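Local atomic coordinates of 26S proteasome regulatory subunit rpn10 (Schizosaccharomyces pombe, PDB entry 2X5N), a protein that protects ubiquitin chains against disassembly by deubiquitinating enzymes and so promotes protein degradation by the 26S proteasome. Residues L2-D10 with Q28-K39. Residues are numbered along the deposited sequence; the frame is centred on the assembly and turned at random. Where two conformers were deposited one is given.
Sequences LEATMILID and QKDTVHMIFNQK. With SO4 (sulfate ion), chain B.
Gln28 reaches the end of strand 3-9 with its amide and takes both backbone polar groups of Asp10: OE1 accepts from Asp10 N at 2.8 Å, while NE2 donates to Asp10 O at 2.9 Å, approaching from above that carbonyl's plane. CG anti to the backbone N (chi1 155°) and an extended chain carry the amide that far. A leucine here would probably leave the Asp10 N-H and carbonyl without these mates inside a buried contact. One turn on, Val32 sends CG2 against Ile9 CG2, a tight 3.5 Å methyl contact, and also borders CG2 of Ile7. Ile7 CD1 then lies on Ile35 CG2 at 3.8 Å, beside the backbone of Phe36. Gln38 is linked through NE2 and a water to Glu3 OE2, and its OE1 accepts from Lys39 NZ. Lys39, bent at chi2 (-55°), crosses Thr5 with its CD and CE near OG1 and ends in a salt bridge, NZ to Glu3 OE2 at 2.8 Å. Arg108 pairs with the other Glu3 oxygen. Helix 28-39 runs antiparallel to strand 3-9 and belongs to the beta-alpha-beta crossover leading to strand 47-52 in this von Willebrand A domain; helix 68-75 packs on Val32 and Ile9, and Phe112 of strand 106-113 touches Gln28 and Val32.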
loop_
_atom_site.group_PDB
_atom_site.type_symbol
_atom_site.label_atom_id
_atom_site.label_comp_id
_atom_site.label_asym_id
_atom_site.label_seq_id
_atom_site.Cartn_x
_atom_site.Cartn_y
_atom_site.Cartn_z
ATOM N N LEU A 2 4.117 -2.418 17.119
ATOM C CA LEU A 2 3.239 -3.559 16.962
ATOM C C LEU A 2 2.015 -3.137 16.147
ATOM O O LEU A 2 1.170 -2.369 16.618
ATOM C CB LEU A 2 2.835 -4.095 18.329
ATOM C CG LEU A 2 1.811 -5.224 18.304
ATOM C CD1 LEU A 2 2.379 -6.458 17.668
ATOM C CD2 LEU A 2 1.384 -5.557 19.731
ATOM N N GLU A 3 1.965 -3.606 14.900
ATOM C CA GLU A 3 0.934 -3.199 13.960
ATOM C C GLU A 3 0.610 -4.306 12.949
ATOM O O GLU A 3 1.453 -5.141 12.606
ATOM C CB GLU A 3 1.321 -1.893 13.233
ATOM C CG GLU A 3 2.569 -2.000 12.348
ATOM C CD GLU A 3 2.985 -0.677 11.731
ATOM O OE1 GLU A 3 2.179 0.270 11.711
ATOM O OE2 GLU A 3 4.130 -0.587 11.234
ATOM N N ALA A 4 -0.632 -4.273 12.480
ATOM C CA ALA A 4 -1.123 -5.065 11.364
ATOM C C ALA A 4 -1.187 -4.154 10.163
ATOM O O ALA A 4 -1.741 -3.046 10.247
ATOM C CB ALA A 4 -2.531 -5.557 11.668
ATOM N N THR A 5 -0.669 -4.615 9.034
ATOM C CA THR A 5 -0.574 -3.776 7.846
ATOM C C THR A 5 -1.233 -4.465 6.675
ATOM O O THR A 5 -0.881 -5.598 6.330
ATOM C CB THR A 5 0.902 -3.506 7.474
ATOM O OG1 THR A 5 1.587 -2.898 8.574
ATOM C CG2 THR A 5 1.040 -2.590 6.277
ATOM N N MET A 6 -2.185 -3.773 6.055
ATOM C CA MET A 6 -2.725 -4.220 4.781
ATOM C C MET A 6 -1.960 -3.523 3.669
ATOM O O MET A 6 -1.926 -2.289 3.623
ATOM C CB MET A 6 -4.215 -3.913 4.647
ATOM C CG MET A 6 -5.124 -4.721 5.574
ATOM S SD MET A 6 -5.037 -6.496 5.345
ATOM C CE MET A 6 -5.522 -6.692 3.708
ATOM N N ILE A 7 -1.346 -4.323 2.802
ATOM C CA ILE A 7 -0.603 -3.839 1.651
ATOM C C ILE A 7 -1.503 -3.956 0.419
ATOM O O ILE A 7 -1.991 -5.022 0.108
ATOM C CB ILE A 7 0.741 -4.600 1.457
ATOM C CG1 ILE A 7 1.612 -4.469 2.725
ATOM C CG2 ILE A 7 1.436 -4.031 0.257
ATOM C CD1 ILE A 7 2.830 -5.345 2.777
ATOM N N LEU A 8 -1.736 -2.820 -0.232
ATOM C CA LEU A 8 -2.656 -2.704 -1.342
ATOM C C LEU A 8 -1.867 -2.455 -2.615
ATOM O O LEU A 8 -1.192 -1.419 -2.751
ATOM C CB LEU A 8 -3.611 -1.524 -1.126
ATOM C CG LEU A 8 -4.862 -1.806 -0.282
ATOM C CD1 LEU A 8 -4.525 -2.474 1.063
ATOM C CD2 LEU A 8 -5.640 -0.521 -0.032
ATOM N N ILE A 9 -1.954 -3.400 -3.541
ATOM C CA ILE A 9 -1.251 -3.293 -4.820
ATOM C C ILE A 9 -2.205 -2.829 -5.904
ATOM O O ILE A 9 -3.386 -3.181 -5.923
ATOM C CB ILE A 9 -0.538 -4.606 -5.236
ATOM C CG1 ILE A 9 -1.489 -5.809 -5.382
ATOM C CG2 ILE A 9 0.589 -4.891 -4.242
ATOM C CD1 ILE A 9 -0.814 -6.972 -5.998
ATOM N N ASP A 10 -1.672 -2.002 -6.788
ATOM C CA ASP A 10 -2.386 -1.547 -7.962
ATOM C C ASP A 10 -2.136 -2.564 -9.081
ATOM O O ASP A 10 -1.004 -2.717 -9.558
ATOM C CB ASP A 10 -1.913 -0.131 -8.317
ATOM C CG ASP A 10 -2.721 0.534 -9.421
ATOM O OD1 ASP A 10 -3.374 -0.166 -10.223
ATOM O OD2 ASP A 10 -2.677 1.785 -9.480
ATOM N N GLN A 28 6.501 -2.702 -8.425
ATOM C CA GLN A 28 5.708 -2.668 -7.222
ATOM C C GLN A 28 5.858 -3.999 -6.492
ATOM O O GLN A 28 6.028 -4.044 -5.268
ATOM C CB GLN A 28 4.235 -2.372 -7.608
ATOM C CG GLN A 28 3.216 -2.862 -6.646
ATOM C CD GLN A 28 1.850 -2.666 -7.216
ATOM O OE1 GLN A 28 1.126 -1.774 -6.815
ATOM N NE2 GLN A 28 1.499 -3.492 -8.204
ATOM N N LYS A 29 5.730 -5.097 -7.228
ATOM C CA LYS A 29 5.782 -6.443 -6.612
ATOM C C LYS A 29 7.059 -6.682 -5.779
ATOM O O LYS A 29 6.995 -7.228 -4.678
ATOM C CB LYS A 29 5.619 -7.525 -7.684
ATOM C CG LYS A 29 5.332 -8.907 -7.147
ATOM C CD LYS A 29 5.223 -9.902 -8.285
ATOM C CE LYS A 29 4.925 -11.300 -7.789
ATOM N NZ LYS A 29 5.123 -12.296 -8.874
ATOM N N ASP A 30 8.207 -6.229 -6.287
ATOM C CA ASP A 30 9.458 -6.323 -5.530
ATOM C C ASP A 30 9.439 -5.409 -4.274
ATOM O O ASP A 30 9.969 -5.750 -3.223
ATOM C CB ASP A 30 10.666 -5.939 -6.400
ATOM C CG ASP A 30 11.046 -7.011 -7.426
ATOM O OD1 ASP A 30 10.329 -8.018 -7.556
ATOM O OD2 ASP A 30 12.083 -6.839 -8.111
ATOM N N THR A 31 8.816 -4.249 -4.386
ATOM C CA THR A 31 8.687 -3.312 -3.268
ATOM C C THR A 31 7.796 -3.879 -2.141
ATOM O O THR A 31 8.046 -3.656 -0.952
ATOM C CB THR A 31 8.141 -1.984 -3.771
ATOM O OG1 THR A 31 8.955 -1.561 -4.864
ATOM C CG2 THR A 31 8.180 -0.953 -2.691
ATOM N N VAL A 32 6.769 -4.631 -2.506
ATOM C CA VAL A 32 5.898 -5.273 -1.523
ATOM C C VAL A 32 6.720 -6.165 -0.577
ATOM O O VAL A 32 6.511 -6.165 0.640
ATOM C CB VAL A 32 4.796 -6.105 -2.230
ATOM C CG1 VAL A 32 4.019 -6.979 -1.227
ATOM C CG2 VAL A 32 3.825 -5.176 -2.964
ATOM N N HIS A 33 7.663 -6.911 -1.127
ATOM C CA HIS A 33 8.445 -7.833 -0.320
ATOM C C HIS A 33 9.256 -7.044 0.706
ATOM O O HIS A 33 9.395 -7.445 1.865
ATOM C CB HIS A 33 9.342 -8.710 -1.211
ATOM C CG HIS A 33 9.818 -9.962 -0.547
ATOM N ND1 HIS A 33 10.421 -11.007 -1.229
ATOM C CD2 HIS A 33 9.764 -10.389 0.725
ATOM C CE1 HIS A 33 10.718 -11.991 -0.375
ATOM N NE2 HIS A 33 10.326 -11.631 0.840
ATOM N N MET A 34 9.789 -5.902 0.280
ATOM C CA MET A 34 10.564 -5.052 1.181
ATOM C C MET A 34 9.723 -4.506 2.330
ATOM O O MET A 34 10.157 -4.535 3.475
ATOM C CB MET A 34 11.254 -3.940 0.355
ATOM C CG MET A 34 12.063 -2.933 1.143
ATOM S SD MET A 34 11.120 -1.638 1.979
ATOM C CE MET A 34 10.394 -0.788 0.587
ATOM N N ILE A 35 8.530 -4.012 2.019
ATOM C CA ILE A 35 7.609 -3.484 3.032
ATOM C C ILE A 35 7.226 -4.601 4.018
ATOM O O ILE A 35 7.238 -4.420 5.233
ATOM C CB ILE A 35 6.337 -2.924 2.367
ATOM C CG1 ILE A 35 6.643 -1.716 1.488
ATOM C CG2 ILE A 35 5.315 -2.511 3.432
ATOM C CD1 ILE A 35 7.231 -0.544 2.233
ATOM N N PHE A 36 6.844 -5.748 3.472
ATOM C CA PHE A 36 6.565 -6.952 4.249
ATOM C C PHE A 36 7.616 -7.282 5.271
ATOM O O PHE A 36 7.361 -7.466 6.458
ATOM C CB PHE A 36 6.169 -8.117 3.351
ATOM C CG PHE A 36 5.704 -9.340 4.064
ATOM C CD1 PHE A 36 4.344 -9.617 4.160
ATOM C CD2 PHE A 36 6.602 -10.247 4.606
ATOM C CE1 PHE A 36 3.895 -10.782 4.755
ATOM C CE2 PHE A 36 6.142 -11.409 5.225
ATOM C CZ PHE A 36 4.800 -11.666 5.290
ATOM N N ASN A 37 8.844 -7.337 4.777
ATOM C CA ASN A 37 9.974 -7.658 5.636
ATOM C C ASN A 37 10.226 -6.576 6.659
ATOM O O ASN A 37 10.552 -6.882 7.791
ATOM C CB ASN A 37 11.237 -7.929 4.800
ATOM C CG ASN A 37 11.198 -9.284 4.121
ATOM O OD1 ASN A 37 10.285 -10.099 4.353
ATOM N ND2 ASN A 37 12.169 -9.527 3.255
ATOM N N GLN A 38 10.030 -5.313 6.304
ATOM C CA GLN A 38 10.142 -4.242 7.299
ATOM C C GLN A 38 9.187 -4.525 8.468
ATOM O O GLN A 38 9.578 -4.470 9.641
ATOM C CB GLN A 38 9.852 -2.878 6.654
ATOM C CG GLN A 38 10.044 -1.646 7.558
ATOM C CD GLN A 38 8.830 -1.317 8.416
ATOM O OE1 GLN A 38 7.754 -1.020 7.905
ATOM N NE2 GLN A 38 9.001 -1.364 9.741
ATOM N N LYS A 39 7.921 -4.821 8.164
ATOM C CA LYS A 39 6.932 -5.078 9.200
ATOM C C LYS A 39 7.285 -6.330 10.021
ATOM O O LYS A 39 7.244 -6.313 11.241
ATOM C CB LYS A 39 5.547 -5.234 8.578
ATOM C CG LYS A 39 5.077 -4.002 7.829
ATOM C CD LYS A 39 5.121 -2.760 8.712
ATOM C CE LYS A 39 4.691 -1.535 7.936
ATOM N NZ LYS A 39 5.103 -0.296 8.650
HETATM S S SO4 B . 4.267 -0.283 20.206
HETATM O O1 SO4 B . 4.242 1.151 20.494
HETATM O O2 SO4 B . 5.618 -0.679 19.767
HETATM O O3 SO4 B . 3.926 -0.973 21.442
HETATM O O4 SO4 B . 3.270 -0.537 19.208
HETATM O O HOH W 1 6.600 -1.654 11.616
#